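Hypothetical Protein TTHB210 (Thermus thermophilus, PDB 3VG8) is of unknown function but is controlled by a sigma-E/anti-sigma-E regulatory system and assembles into a homodecamer. Local coordinates at residues P12-I15 / G19-Y22; E30-A35 / T65-A70; L34-D37 / N41-K44; L51-L54 / K59-D62; S84-H87 / E92-Y95. The protein carries 1 engineered substitution. All coordinates share one frame; numbering follows the deposited sequence.

Contact 1. Residues P12-I15 / G19-Y22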
loop_
_atom_site.group_PDB
_atom_site.type_symbol
_atom_site.label_atom_id
_atom_site.label_comp_id
_atom_site.label_asym_id
_atom_site.label_seq_id
_atom_site.Cartn_x
_atom_site.Cartn_y
_atom_site.Cartn_z
ATOM N N PRO F 12 39.957 -0.218 -1.170
ATOM C CA PRO F 12 40.204 -1.216 -0.126
ATOM C C PRO F 12 39.305 -2.421 -0.319
ATOM O O PRO F 12 38.273 -2.333 -0.975
ATOM C CB PRO F 12 39.892 -0.460 1.164
ATOM C CG PRO F 12 38.863 0.538 0.729
ATOM C CD PRO F 12 39.429 1.026 -0.587
ATOM N N ASN F 13 39.707 -3.550 0.249
ATOM C CA ASN F 13 38.931 -4.775 0.130
ATOM C C ASN F 13 37.583 -4.570 0.820
ATOM O O ASN F 13 37.527 -4.133 1.966
ATOM C CB ASN F 13 39.685 -5.930 0.797
ATOM C CG ASN F 13 39.592 -7.225 0.007
ATOM O OD1 ASN F 13 40.037 -7.301 -1.143
ATOM N ND2 ASN F 13 39.020 -8.255 0.624
ATOM N N PHE F 14 36.499 -4.882 0.120
ATOM C CA PHE F 14 35.171 -4.730 0.692
ATOM C C PHE F 14 34.413 -6.028 0.467
ATOM O O PHE F 14 34.289 -6.491 -0.667
ATOM C CB PHE F 14 34.438 -3.556 0.022
ATOM C CG PHE F 14 33.007 -3.364 0.495
ATOM C CD1 PHE F 14 32.717 -2.523 1.570
ATOM C CD2 PHE F 14 31.947 -3.988 -0.170
ATOM C CE1 PHE F 14 31.404 -2.299 1.960
ATOM C CE2 PHE F 14 30.630 -3.763 0.218
ATOM C CZ PHE F 14 30.359 -2.915 1.285
ATOM N N ILE F 15 33.911 -6.627 1.543
ATOM C CA ILE F 15 33.159 -7.870 1.403
ATOM C C ILE F 15 31.680 -7.632 1.640
ATOM O O ILE F 15 31.267 -7.126 2.692
ATOM C CB ILE F 15 33.678 -8.976 2.369
ATOM C CG1 ILE F 15 35.106 -9.364 1.994
ATOM C CG2 ILE F 15 32.781 -10.207 2.316
ATOM C CD1 ILE F 15 36.116 -8.353 2.398
ATOM N N GLY F 19 31.604 -5.573 4.872
ATOM C CA GLY F 19 32.200 -4.254 4.714
ATOM C C GLY F 19 33.716 -4.362 4.699
ATOM O O GLY F 19 34.273 -5.437 4.450
ATOM N N THR F 20 34.389 -3.247 4.948
ATOM C CA THR F 20 35.847 -3.241 5.005
ATOM C C THR F 20 36.164 -3.381 6.484
ATOM O O THR F 20 35.814 -2.512 7.285
ATOM C CB THR F 20 36.419 -1.926 4.472
ATOM O OG1 THR F 20 35.999 -1.759 3.115
ATOM C CG2 THR F 20 37.943 -1.935 4.544
ATOM N N LEU F 21 36.817 -4.483 6.831
ATOM C CA LEU F 21 37.138 -4.807 8.223
ATOM C C LEU F 21 38.529 -4.480 8.717
ATOM O O LEU F 21 39.522 -4.663 8.016
ATOM C CB LEU F 21 36.918 -6.297 8.474
ATOM C CG LEU F 21 35.486 -6.815 8.433
ATOM C CD1 LEU F 21 35.504 -8.342 8.557
ATOM C CD2 LEU F 21 34.694 -6.186 9.568
ATOM N N TYR F 22 38.583 -4.035 9.961
ATOM C CA TYR F 22 39.836 -3.711 10.598
ATOM C C TYR F 22 39.748 -4.044 12.072
ATOM O O TYR F 22 38.696 -3.916 12.692
ATOM C CB TYR F 22 40.177 -2.229 10.381
ATOM C CG TYR F 22 40.666 -1.971 8.966
ATOM C CD1 TYR F 22 41.652 -2.790 8.399
ATOM C CD2 TYR F 22 40.119 -0.958 8.173
ATOM C CE1 TYR F 22 42.078 -2.617 7.079
ATOM C CE2 TYR F 22 40.541 -0.773 6.845
ATOM C CZ TYR F 22 41.522 -1.613 6.311
ATOM O OH TYR F 22 41.947 -1.473 5.010
HETATM O O HOH W 1 37.584 -6.308 4.309
#
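Thr-20 lies against Asn-13 and Phe-14, its hydroxyl set between Asn-13 O and the edge of the Phe-14 ring, its methyl beside the same oxygen and Pro-12. Its CB is 3.5 Å from Asn-13 O. From there the methyl CG2, which stands anti to the backbone N (chi1 of OG1 -60°), passes the same carbonyl oxygen and ends 4.2 Å from Pro-12 CB. The other branch, OG1, comes within 3.0 Å of Asn-13 O, close enough to hydrogen-bond, although its one proton has another acceptor within reach. OG1 also sits at the edge of the Phe-14 ring, near its plane. A threonine suits this place because it offers a hydroxyl that can donate to Asn-13 O and a methyl for the proline.

Behind it, Gly-19 pairs with Ile-15 as a single antiparallel hydrogen-bonded bridge. Gly-19 N gives a 2.7 Å bond to Ile-15 O, while Ile-15 N reaches Gly-19 O at 3.2 Å. The positive phi of Gly-19 (88°) would jam a CB against the preceding carbonyl, which is reason enough for a glycine. Phe-14 CE1 lies 3.5 Å from Gly-19 CA. A water donates to Asn-13 O and accepts from Leu-21 N, with a weak third bond to Gly-19 O.

Tyr-22 joins a strand of a second subunit, so the sheet continues across that interface. The chemistry implies a turn held chiefly by backbone polar groups, with Thr-20 and the water serving Asn-13 O, which has no backbone N-H of the 19-22 segment as its partner.

Contact 2. Residues E30-A35 / T65-A70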
loop_
_atom_site.group_PDB
_atom_site.type_symbol
_atom_site.label_atom_id
_atom_site.label_comp_id
_atom_site.label_asym_id
_atom_site.label_seq_id
_atom_site.Cartn_x
_atom_site.Cartn_y
_atom_site.Cartn_z
ATOM N N GLU F 30 38.827 -11.619 20.576
ATOM C CA GLU F 30 37.579 -10.878 20.758
ATOM C C GLU F 30 37.402 -9.620 19.919
ATOM O O GLU F 30 36.301 -9.338 19.450
ATOM C CB GLU F 30 37.382 -10.478 22.214
ATOM C CG GLU F 30 37.248 -11.630 23.173
ATOM C CD GLU F 30 38.600 -12.108 23.676
ATOM O OE1 GLU F 30 38.619 -13.080 24.459
ATOM O OE2 GLU F 30 39.634 -11.508 23.297
ATOM N N GLY F 31 38.472 -8.845 19.771
ATOM C CA GLY F 31 38.388 -7.619 19.011
ATOM C C GLY F 31 38.181 -6.406 19.897
ATOM O O GLY F 31 38.817 -6.299 20.937
ATOM N N PRO F 32 37.216 -5.526 19.572
ATOM C CA PRO F 32 36.284 -5.582 18.443
ATOM C C PRO F 32 36.784 -5.268 17.032
ATOM O O PRO F 32 37.808 -4.605 16.842
ATOM C CB PRO F 32 35.189 -4.612 18.872
ATOM C CG PRO F 32 35.977 -3.532 19.536
ATOM C CD PRO F 32 37.009 -4.293 20.353
ATOM N N PHE F 33 36.036 -5.778 16.053
ATOM C CA PHE F 33 36.322 -5.533 14.653
ATOM C C PHE F 33 35.479 -4.316 14.260
ATOM O O PHE F 33 34.341 -4.149 14.725
ATOM C CB PHE F 33 35.908 -6.719 13.791
ATOM C CG PHE F 33 36.791 -7.920 13.934
ATOM C CD1 PHE F 33 36.824 -8.638 15.123
ATOM C CD2 PHE F 33 37.564 -8.363 12.856
ATOM C CE1 PHE F 33 37.607 -9.786 15.240
ATOM C CE2 PHE F 33 38.350 -9.514 12.958
ATOM C CZ PHE F 33 38.371 -10.226 14.148
ATOM N N LEU F 34 36.042 -3.459 13.418
ATOM C CA LEU F 34 35.334 -2.279 12.961
ATOM C C LEU F 34 35.005 -2.501 11.482
ATOM O O LEU F 34 35.884 -2.815 10.686
ATOM C CB LEU F 34 36.214 -1.045 13.141
ATOM C CG LEU F 34 36.792 -0.858 14.549
ATOM C CD1 LEU F 34 37.759 0.321 14.555
ATOM C CD2 LEU F 34 35.680 -0.612 15.554
ATOM N N ALA F 35 33.730 -2.357 11.131
ATOM C CA ALA F 35 33.285 -2.555 9.752
ATOM C C ALA F 35 32.903 -1.220 9.131
ATOM O O ALA F 35 31.998 -0.539 9.615
ATOM C CB ALA F 35 32.086 -3.499 9.703
ATOM N N THR F 65 37.841 -1.523 25.256
ATOM C CA THR F 65 38.076 -0.171 25.754
ATOM C C THR F 65 39.004 0.666 24.877
ATOM O O THR F 65 38.667 1.807 24.518
ATOM C CB THR F 65 38.632 -0.215 27.172
ATOM O OG1 THR F 65 37.916 -1.205 27.915
ATOM C CG2 THR F 65 38.448 1.149 27.872
ATOM N N LYS F 66 40.167 0.106 24.543
ATOM C CA LYS F 66 41.158 0.788 23.699
ATOM C C LYS F 66 40.527 1.201 22.367
ATOM O O LYS F 66 40.518 2.376 22.009
ATOM C CB LYS F 66 42.363 -0.139 23.440
ATOM C CG LYS F 66 43.458 0.434 22.524
ATOM C CD LYS F 66 44.580 -0.599 22.300
ATOM C CE LYS F 66 45.612 -0.134 21.271
ATOM N NZ LYS F 66 46.621 -1.201 20.910
ATOM N N THR F 67 40.000 0.219 21.642
ATOM C CA THR F 67 39.367 0.456 20.350
ATOM C C THR F 67 38.222 1.471 20.452
ATOM O O THR F 67 38.187 2.449 19.715
ATOM C CB THR F 67 38.819 -0.866 19.759
ATOM O OG1 THR F 67 39.899 -1.797 19.584
ATOM C CG2 THR F 67 38.135 -0.616 18.408
ATOM N N LEU F 68 37.289 1.234 21.365
ATOM C CA LEU F 68 36.148 2.125 21.548
ATOM C C LEU F 68 36.572 3.574 21.798
ATOM O O LEU F 68 36.137 4.486 21.086
ATOM C CB LEU F 68 35.275 1.621 22.704
ATOM C CG LEU F 68 34.540 0.316 22.382
ATOM C CD1 LEU F 68 33.849 -0.242 23.620
ATOM C CD2 LEU F 68 33.541 0.592 21.279
ATOM N N ARG F 69 37.428 3.777 22.798
ATOM C CA ARG F 69 37.921 5.109 23.152
ATOM C C ARG F 69 38.433 5.862 21.937
ATOM O O ARG F 69 38.214 7.068 21.810
ATOM C CB ARG F 69 39.058 5.010 24.183
ATOM C CG ARG F 69 38.670 4.375 25.518
ATOM C CD ARG F 69 38.509 5.394 26.645
ATOM N NE ARG F 69 38.285 4.718 27.922
ATOM C CZ ARG F 69 38.183 5.329 29.102
ATOM N NH1 ARG F 69 38.285 6.653 29.189
ATOM N NH2 ARG F 69 37.979 4.611 30.201
ATOM N N ALA F 70 39.117 5.143 21.047
ATOM C CA ALA F 70 39.674 5.750 19.844
ATOM C C ALA F 70 38.588 6.236 18.898
ATOM O O ALA F 70 38.822 7.145 18.104
ATOM C CB ALA F 70 40.587 4.767 19.126
HETATM O O HOH W 2 40.172 -3.996 17.952
#
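Thr-67 points its methyl at Pro-32 and Leu-34, and these three side chains carry the contact. Thr-67 CG2, anti to the backbone N (chi1 of OG1 -60°), is directed at the sheet and lies 3.8 Å from both Pro-32 CG and Leu-34 CD2. Leu-34 and Thr-67 reach for one another tip to tip, with the leucine fork presenting CD1 and CD2 to the methyl. The proline ring instead offers CG and CD to Thr-67 CB, and CD also approaches OG1.

The hydroxyl is turned off to another partner: a water lies 2.8 Å from Thr-67 OG1 and donates to Pro-32 O at 2.7 Å. Threonine therefore suits a helix face that must be apolar toward the sheet yet still settle a polar atom in a buried setting. Pro-32 follows a cis peptide bond, and Gly-31 before it has a positive phi (97°) where a CB would be jammed against the preceding carbonyl. With a serine in place of Pro-32, the ring's CG and CD would be gone, so Thr-67 CB and CG2 would probably lose their neighbour, a gap would open beside the helix and the cis bond would be harder to keep.

Pro-32 also packs on Val-45 and Phe-47 of strand 42-50, and Leu-34 touches Leu-7 of a second subunit. Side chains alternate, Pro-32 and Leu-34 turning to the helix and Phe-33 away from it. This is the packing of a helix, 65-71, against one face of an antiparallel sheet, as expected of an alpha+beta fold.

Contact 3. Residues L34-D37 / N41-K44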
loop_
_atom_site.group_PDB
_atom_site.type_symbol
_atom_site.label_atom_id
_atom_site.label_comp_id
_atom_site.label_asym_id
_atom_site.label_seq_id
_atom_site.Cartn_x
_atom_site.Cartn_y
_atom_site.Cartn_z
ATOM N N LEU F 34 36.042 -3.459 13.418
ATOM C CA LEU F 34 35.334 -2.279 12.961
ATOM C C LEU F 34 35.005 -2.501 11.482
ATOM O O LEU F 34 35.884 -2.815 10.686
ATOM C CB LEU F 34 36.214 -1.045 13.141
ATOM C CG LEU F 34 36.792 -0.858 14.549
ATOM C CD1 LEU F 34 37.759 0.321 14.555
ATOM C CD2 LEU F 34 35.680 -0.612 15.554
ATOM N N ALA F 35 33.730 -2.357 11.131
ATOM C CA ALA F 35 33.285 -2.555 9.752
ATOM C C ALA F 35 32.903 -1.220 9.131
ATOM O O ALA F 35 31.998 -0.539 9.615
ATOM C CB ALA F 35 32.086 -3.499 9.703
ATOM N N TYR F 36 33.587 -0.877 8.042
ATOM C CA TYR F 36 33.355 0.368 7.326
ATOM C C TYR F 36 32.642 0.125 6.004
ATOM O O TYR F 36 32.772 -0.959 5.422
ATOM C CB TYR F 36 34.698 1.045 7.045
ATOM C CG TYR F 36 35.432 1.491 8.290
ATOM C CD1 TYR F 36 36.196 0.587 9.043
ATOM C CD2 TYR F 36 35.318 2.808 8.749
ATOM C CE1 TYR F 36 36.819 0.983 10.225
ATOM C CE2 TYR F 36 35.941 3.219 9.931
ATOM C CZ TYR F 36 36.685 2.304 10.663
ATOM O OH TYR F 36 37.282 2.705 11.837
ATOM N N ASP F 37 31.892 1.120 5.518
ATOM C CA ASP F 37 31.236 0.955 4.227
ATOM C C ASP F 37 32.166 1.443 3.106
ATOM O O ASP F 37 33.329 1.768 3.353
ATOM C CB ASP F 37 29.885 1.675 4.166
ATOM C CG ASP F 37 29.987 3.175 4.419
ATOM O OD1 ASP F 37 31.066 3.791 4.178
ATOM O OD2 ASP F 37 28.951 3.738 4.854
ATOM N N ASN F 41 32.896 5.206 6.081
ATOM C CA ASN F 41 32.175 5.511 7.320
ATOM C C ASN F 41 32.105 4.230 8.170
ATOM O O ASN F 41 31.882 3.138 7.634
ATOM C CB ASN F 41 30.735 5.928 7.025
ATOM C CG ASN F 41 30.652 7.161 6.171
ATOM O OD1 ASN F 41 31.288 8.162 6.466
ATOM N ND2 ASN F 41 29.859 7.099 5.102
ATOM N N LEU F 42 32.280 4.365 9.478
ATOM C CA LEU F 42 32.194 3.227 10.387
ATOM C C LEU F 42 30.716 2.840 10.556
ATOM O O LEU F 42 29.895 3.638 11.004
ATOM C CB LEU F 42 32.783 3.585 11.743
ATOM C CG LEU F 42 32.660 2.505 12.827
ATOM C CD1 LEU F 42 33.419 1.251 12.414
ATOM C CD2 LEU F 42 33.215 3.065 14.154
ATOM N N VAL F 43 30.400 1.603 10.197
ATOM C CA VAL F 43 29.039 1.074 10.262
ATOM C C VAL F 43 28.738 0.324 11.562
ATOM O O VAL F 43 27.642 0.451 12.135
ATOM C CB VAL F 43 28.789 0.116 9.056
ATOM C CG1 VAL F 43 27.387 -0.470 9.100
ATOM C CG2 VAL F 43 28.959 0.895 7.754
ATOM N N LYS F 44 29.706 -0.453 12.034
ATOM C CA LYS F 44 29.489 -1.234 13.249
ATOM C C LYS F 44 30.753 -1.734 13.913
ATOM O O LYS F 44 31.801 -1.797 13.295
ATOM C CB LYS F 44 28.559 -2.421 12.974
ATOM C CG LYS F 44 29.055 -3.447 11.939
ATOM C CD LYS F 44 28.004 -4.564 11.770
ATOM C CE LYS F 44 28.239 -5.468 10.570
ATOM N NZ LYS F 44 27.099 -6.432 10.350
#
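Leu-42 CD1 sits over one face of the Tyr-36 ring, a CH-pi contact, 4.0 Å from the centroid and offset toward the rim. It follows from Leu-42 CG standing anti to its backbone N (chi1 176°), which also brings CD1 to 3.7 Å from Leu-34 CB. On the other face of the pairing, Ala-35 CB meets Lys-44 CG; the small alanine lets the base of the lysine chain lie against it before the chain runs on to its glutamates.

Strands 33-36 and 42-50 form a beta hairpin interrupted by a classic bulge: Val-43 and Lys-44 both face Ala-35. Ala-35 O takes Val-43 N at 2.7 Å and, weakly, Lys-44 N, while Ala-35 N donates to Lys-44 O at 3.0 Å.

Past the bulge, Asp-37 N bonds to Asn-41 O at 2.9 Å and Asn-41 N to Asp-37 OD1 at 3.0 Å, from above the carboxylate plane. OD1 also accepts from Ala-39 N; OD2 has a weak bond to Asn-41 ND2. If Asp-37 were an alanine, the N-H groups of Asn-41 and Ala-39 would probably be left without an acceptor and the turn less fixed.

Further out, Asn-41 OD1 bonds to Lys-8 of a third subunit, and Lys-44 NZ makes salt bridges with Glu-107 and Glu-98.

Contact 4. Residues L51-L54 / K59-D62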
loop_
_atom_site.group_PDB
_atom_site.type_symbol
_atom_site.label_atom_id
_atom_site.label_comp_id
_atom_site.label_asym_id
_atom_site.label_seq_id
_atom_site.Cartn_x
_atom_site.Cartn_y
_atom_site.Cartn_z
ATOM N N LEU F 51 30.827 -19.647 21.732
ATOM C CA LEU F 51 29.672 -20.083 22.496
ATOM C C LEU F 51 30.121 -20.896 23.714
ATOM O O LEU F 51 29.575 -20.755 24.821
ATOM C CB LEU F 51 28.760 -20.944 21.606
ATOM C CG LEU F 51 27.496 -21.537 22.256
ATOM C CD1 LEU F 51 26.628 -20.436 22.828
ATOM C CD2 LEU F 51 26.727 -22.338 21.224
ATOM N N LYS F 52 31.127 -21.741 23.520
ATOM C CA LYS F 52 31.613 -22.565 24.619
ATOM C C LYS F 52 32.031 -21.739 25.831
ATOM O O LYS F 52 31.794 -22.159 26.962
ATOM C CB LYS F 52 32.786 -23.444 24.180
ATOM C CG LYS F 52 33.200 -24.436 25.283
ATOM C CD LYS F 52 34.282 -25.395 24.836
ATOM C CE LYS F 52 35.617 -24.688 24.712
ATOM N NZ LYS F 52 36.672 -25.594 24.180
ATOM N N LYS F 53 32.665 -20.589 25.601
ATOM C CA LYS F 53 33.096 -19.730 26.700
ATOM C C LYS F 53 31.869 -19.223 27.464
ATOM O O LYS F 53 31.924 -19.050 28.687
ATOM C CB LYS F 53 33.899 -18.521 26.198
ATOM C CG LYS F 53 35.171 -18.833 25.406
ATOM C CD LYS F 53 36.144 -19.719 26.166
ATOM C CE LYS F 53 36.757 -19.022 27.375
ATOM N NZ LYS F 53 37.714 -17.961 26.984
ATOM N N LEU F 54 30.767 -18.983 26.747
ATOM C CA LEU F 54 29.543 -18.503 27.387
ATOM C C LEU F 54 28.952 -19.634 28.235
ATOM O O LEU F 54 28.436 -19.407 29.329
ATOM C CB LEU F 54 28.514 -18.044 26.334
ATOM C CG LEU F 54 28.953 -16.932 25.381
ATOM C CD1 LEU F 54 27.769 -16.516 24.480
ATOM C CD2 LEU F 54 29.448 -15.740 26.198
ATOM N N LYS F 59 33.929 -14.711 32.264
ATOM C CA LYS F 59 33.544 -13.337 32.528
ATOM C C LYS F 59 34.356 -12.395 31.674
ATOM O O LYS F 59 35.576 -12.291 31.822
ATOM C CB LYS F 59 33.726 -12.983 34.012
ATOM C CG LYS F 59 32.758 -13.704 34.924
ATOM C CD LYS F 59 32.934 -13.342 36.395
ATOM C CE LYS F 59 32.482 -11.925 36.701
ATOM N NZ LYS F 59 33.356 -10.910 36.053
ATOM N N TYR F 60 33.669 -11.721 30.760
ATOM C CA TYR F 60 34.307 -10.763 29.868
ATOM C C TYR F 60 34.054 -9.394 30.473
ATOM O O TYR F 60 32.907 -8.926 30.502
ATOM C CB TYR F 60 33.680 -10.841 28.479
ATOM C CG TYR F 60 34.089 -12.042 27.670
ATOM C CD1 TYR F 60 35.310 -12.070 26.997
ATOM C CD2 TYR F 60 33.244 -13.129 27.538
ATOM C CE1 TYR F 60 35.665 -13.147 26.210
ATOM C CE2 TYR F 60 33.592 -14.215 26.752
ATOM C CZ TYR F 60 34.795 -14.221 26.089
ATOM O OH TYR F 60 35.125 -15.296 25.288
ATOM N N VAL F 61 35.112 -8.762 30.974
ATOM C CA VAL F 61 34.970 -7.453 31.607
ATOM C C VAL F 61 35.867 -6.430 30.941
ATOM O O VAL F 61 36.994 -6.750 30.537
ATOM C CB VAL F 61 35.333 -7.522 33.105
ATOM C CG1 VAL F 61 35.008 -6.202 33.790
ATOM C CG2 VAL F 61 34.574 -8.660 33.768
ATOM N N ASP F 62 35.352 -5.206 30.811
ATOM C CA ASP F 62 36.104 -4.099 30.218
ATOM C C ASP F 62 36.656 -4.474 28.850
ATOM O O ASP F 62 37.841 -4.310 28.602
ATOM C CB ASP F 62 37.277 -3.718 31.134
ATOM C CG ASP F 62 37.841 -2.322 30.833
ATOM O OD1 ASP F 62 39.012 -2.077 31.186
ATOM O OD2 ASP F 62 37.123 -1.462 30.265
#
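Tyr-60, on the short strand 60-61, reaches back to Lys-53 and Leu-54 of helix 51-55, so the contact links the helix to the strand that follows it through a brief loop. No hydrogen bond crosses between the two segments; what joins them is van der Waals contact.

The apolar part is loose. Leu-54 CD2 approaches Tyr-60 CE2 at 4.5 Å, obliquely to the ring. A leucine suits this helix position because it also packs on Leu-54 of a fourth subunit, and Tyr-60 pairs there with an antiparallel strand of that chain, extending the sheet across the interface. The ring of Tyr-60 further meets that of His-58, their planes about 60° apart.

The second kind is aliphatic chain against hydroxyl. The lysine runs roughly perpendicular to the tyrosine and begins with CG anti to its carbonyl carbon (chi1 -59°), beyond which bends at chi2, chi3 and chi4 curl the chain round the hydroxyl end of Tyr-60. A long flexible residue suits this, since its first methylenes pack against the hydroxyl oxygen, and the curled chain brings NZ back to that side without a hydrogen bond. The contact is made by Tyr-60 OH, 3.5 Å from Lys-53 CG and 3.6 Å from Lys-53 CB, with Lys-53 NZ at 4.1 Å.

Contact 5. Residues S84-H87 / E92-Y95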
loop_
_atom_site.group_PDB
_atom_site.type_symbol
_atom_site.label_atom_id
_atom_site.label_comp_id
_atom_site.label_asym_id
_atom_site.label_seq_id
_atom_site.Cartn_x
_atom_site.Cartn_y
_atom_site.Cartn_z
ATOM N N SER F 84 27.625 -17.870 14.521
ATOM C CA SER F 84 28.581 -18.200 13.472
ATOM C C SER F 84 29.446 -19.441 13.720
ATOM O O SER F 84 30.127 -19.540 14.745
ATOM C CB SER F 84 29.501 -17.006 13.237
ATOM O OG SER F 84 30.537 -17.345 12.340
ATOM N N GLY F 85 29.416 -20.377 12.773
ATOM C CA GLY F 85 30.240 -21.568 12.872
ATOM C C GLY F 85 29.670 -22.826 13.500
ATOM O O GLY F 85 28.630 -22.817 14.141
ATOM N N PRO F 86 30.389 -23.940 13.365
ATOM C CA PRO F 86 31.667 -23.965 12.656
ATOM C C PRO F 86 31.588 -24.061 11.130
ATOM O O PRO F 86 30.545 -24.355 10.561
ATOM C CB PRO F 86 32.353 -25.186 13.265
ATOM C CG PRO F 86 31.211 -26.126 13.436
ATOM C CD PRO F 86 30.104 -25.246 13.991
ATOM N N HIS F 87 32.716 -23.791 10.482
ATOM C CA HIS F 87 32.855 -23.905 9.036
ATOM C C HIS F 87 34.340 -23.644 8.771
ATOM O O HIS F 87 35.076 -23.273 9.686
ATOM C CB HIS F 87 31.937 -22.900 8.298
ATOM C CG HIS F 87 32.145 -21.471 8.694
ATOM N ND1 HIS F 87 33.299 -20.774 8.399
ATOM C CD2 HIS F 87 31.327 -20.595 9.325
ATOM C CE1 HIS F 87 33.180 -19.529 8.828
ATOM N NE2 HIS F 87 31.994 -19.394 9.393
ATOM N N GLU F 92 34.675 -23.706 15.900
ATOM C CA GLU F 92 33.599 -23.940 16.861
ATOM C C GLU F 92 32.601 -22.786 16.832
ATOM O O GLU F 92 32.935 -21.675 16.412
ATOM C CB GLU F 92 34.171 -24.067 18.271
ATOM C CG GLU F 92 34.889 -22.818 18.708
ATOM C CD GLU F 92 35.443 -22.924 20.114
ATOM O OE1 GLU F 92 34.663 -23.177 21.056
ATOM O OE2 GLU F 92 36.664 -22.746 20.275
ATOM N N PRO F 93 31.372 -23.031 17.315
ATOM C CA PRO F 93 30.331 -22.000 17.339
ATOM C C PRO F 93 30.767 -20.726 18.045
ATOM O O PRO F 93 31.391 -20.762 19.107
ATOM C CB PRO F 93 29.167 -22.691 18.063
ATOM C CG PRO F 93 29.383 -24.149 17.767
ATOM C CD PRO F 93 30.884 -24.279 17.934
ATOM N N HIS F 94 30.431 -19.600 17.431
ATOM C CA HIS F 94 30.728 -18.270 17.950
ATOM C C HIS F 94 29.476 -17.392 17.862
ATOM O O HIS F 94 28.458 -17.785 17.286
ATOM C CB HIS F 94 31.808 -17.585 17.108
ATOM C CG HIS F 94 33.201 -17.959 17.481
ATOM N ND1 HIS F 94 33.717 -19.219 17.271
ATOM C CD2 HIS F 94 34.184 -17.241 18.074
ATOM C CE1 HIS F 94 34.958 -19.262 17.722
ATOM N NE2 HIS F 94 35.266 -18.077 18.215
ATOM N N TYR F 95 29.562 -16.211 18.464
ATOM C CA TYR F 95 28.501 -15.228 18.369
ATOM C C TYR F 95 29.191 -13.907 18.052
ATOM O O TYR F 95 30.300 -13.612 18.548
ATOM C CB TYR F 95 27.671 -15.129 19.656
ATOM C CG TYR F 95 26.289 -15.732 19.491
ATOM C CD1 TYR F 95 25.219 -14.980 18.974
ATOM C CD2 TYR F 95 26.070 -17.080 19.772
ATOM C CE1 TYR F 95 23.961 -15.576 18.745
ATOM C CE2 TYR F 95 24.849 -17.673 19.550
ATOM C CZ TYR F 95 23.792 -16.923 19.035
ATOM O OH TYR F 95 22.588 -17.558 18.802
#
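The beta hairpin of strands 78-84 and 94-100 makes its last hydrogen-bonded pair at Ser-84 and His-94, just before the chain leaves the sheet in a loop. Ser-84 N donates to His-94 O at 2.9 Å, and His-94 N returns a 2.7 Å bond to Ser-84 O, with an angle of 144° at the hydrogen. The same oxygen is brushed by Pro-93 CA in a CA-H...O contact and by His-94 CB at 3.5 Å.

The His-94 ring leads away from the partner strand, with Ser-84 O near its edge. With CG anti to the carbonyl carbon (chi1 -84°), ND1 turns back along its own strand and donates to Glu-92 O at 2.7 Å; that oxygen lies in the ring plane, which fixes the ring's rotation. Histidine suits the position because a flat ring with an N-H at its edge can close such a short loop on the backbone, while it also packs on Met-48 and Pro-50 of strand 42-50.

Beyond the pair, the two proline rings run alongside each other, Pro-86 CD 4.0 Å from Pro-93 CG. Pro-86 CB also meets Glu-92 N at 3.8 Å. A cis peptide bond precedes Pro-86, and Gly-85, at a positive phi (93°), could carry no CB without crowding Glu-92 O. His-87, further along, stacks edge-to-face with Phe-33 of a second subunit.

Pro-86, opposite Glu-92, has no N-H for a next hydrogen-bonded pair, consistent with the pairing ending at Ser-84 and His-94: the arrangement is that of a beta-hairpin end, where an antiparallel hydrogen-bonded pair gives way to a connecting loop.

From the N terminus, contact 1 closes a three-residue turn ahead of strand 20-23. This strand then pairs with strand 33-36, joining contact 1 to contacts 2 and 3 through the bond of Tyr-22 O to Leu-34 N. Contacts 2 and 3 start from that shared strand: contact 3 closes the short hairpin into strand 42-50, whereas contact 2 spans a longer loop out to helix 65-71. Within that longer loop lies contact 4, tying helix 51-55 to strand 60-61. Contact 5 follows later, ending the hairpin of strands 78-84 and 94-100, and meets contact 4 where Leu-51 N bonds to Pro-93 O. Contacts 1 and 4 sit on opposite sides of the chain's centre.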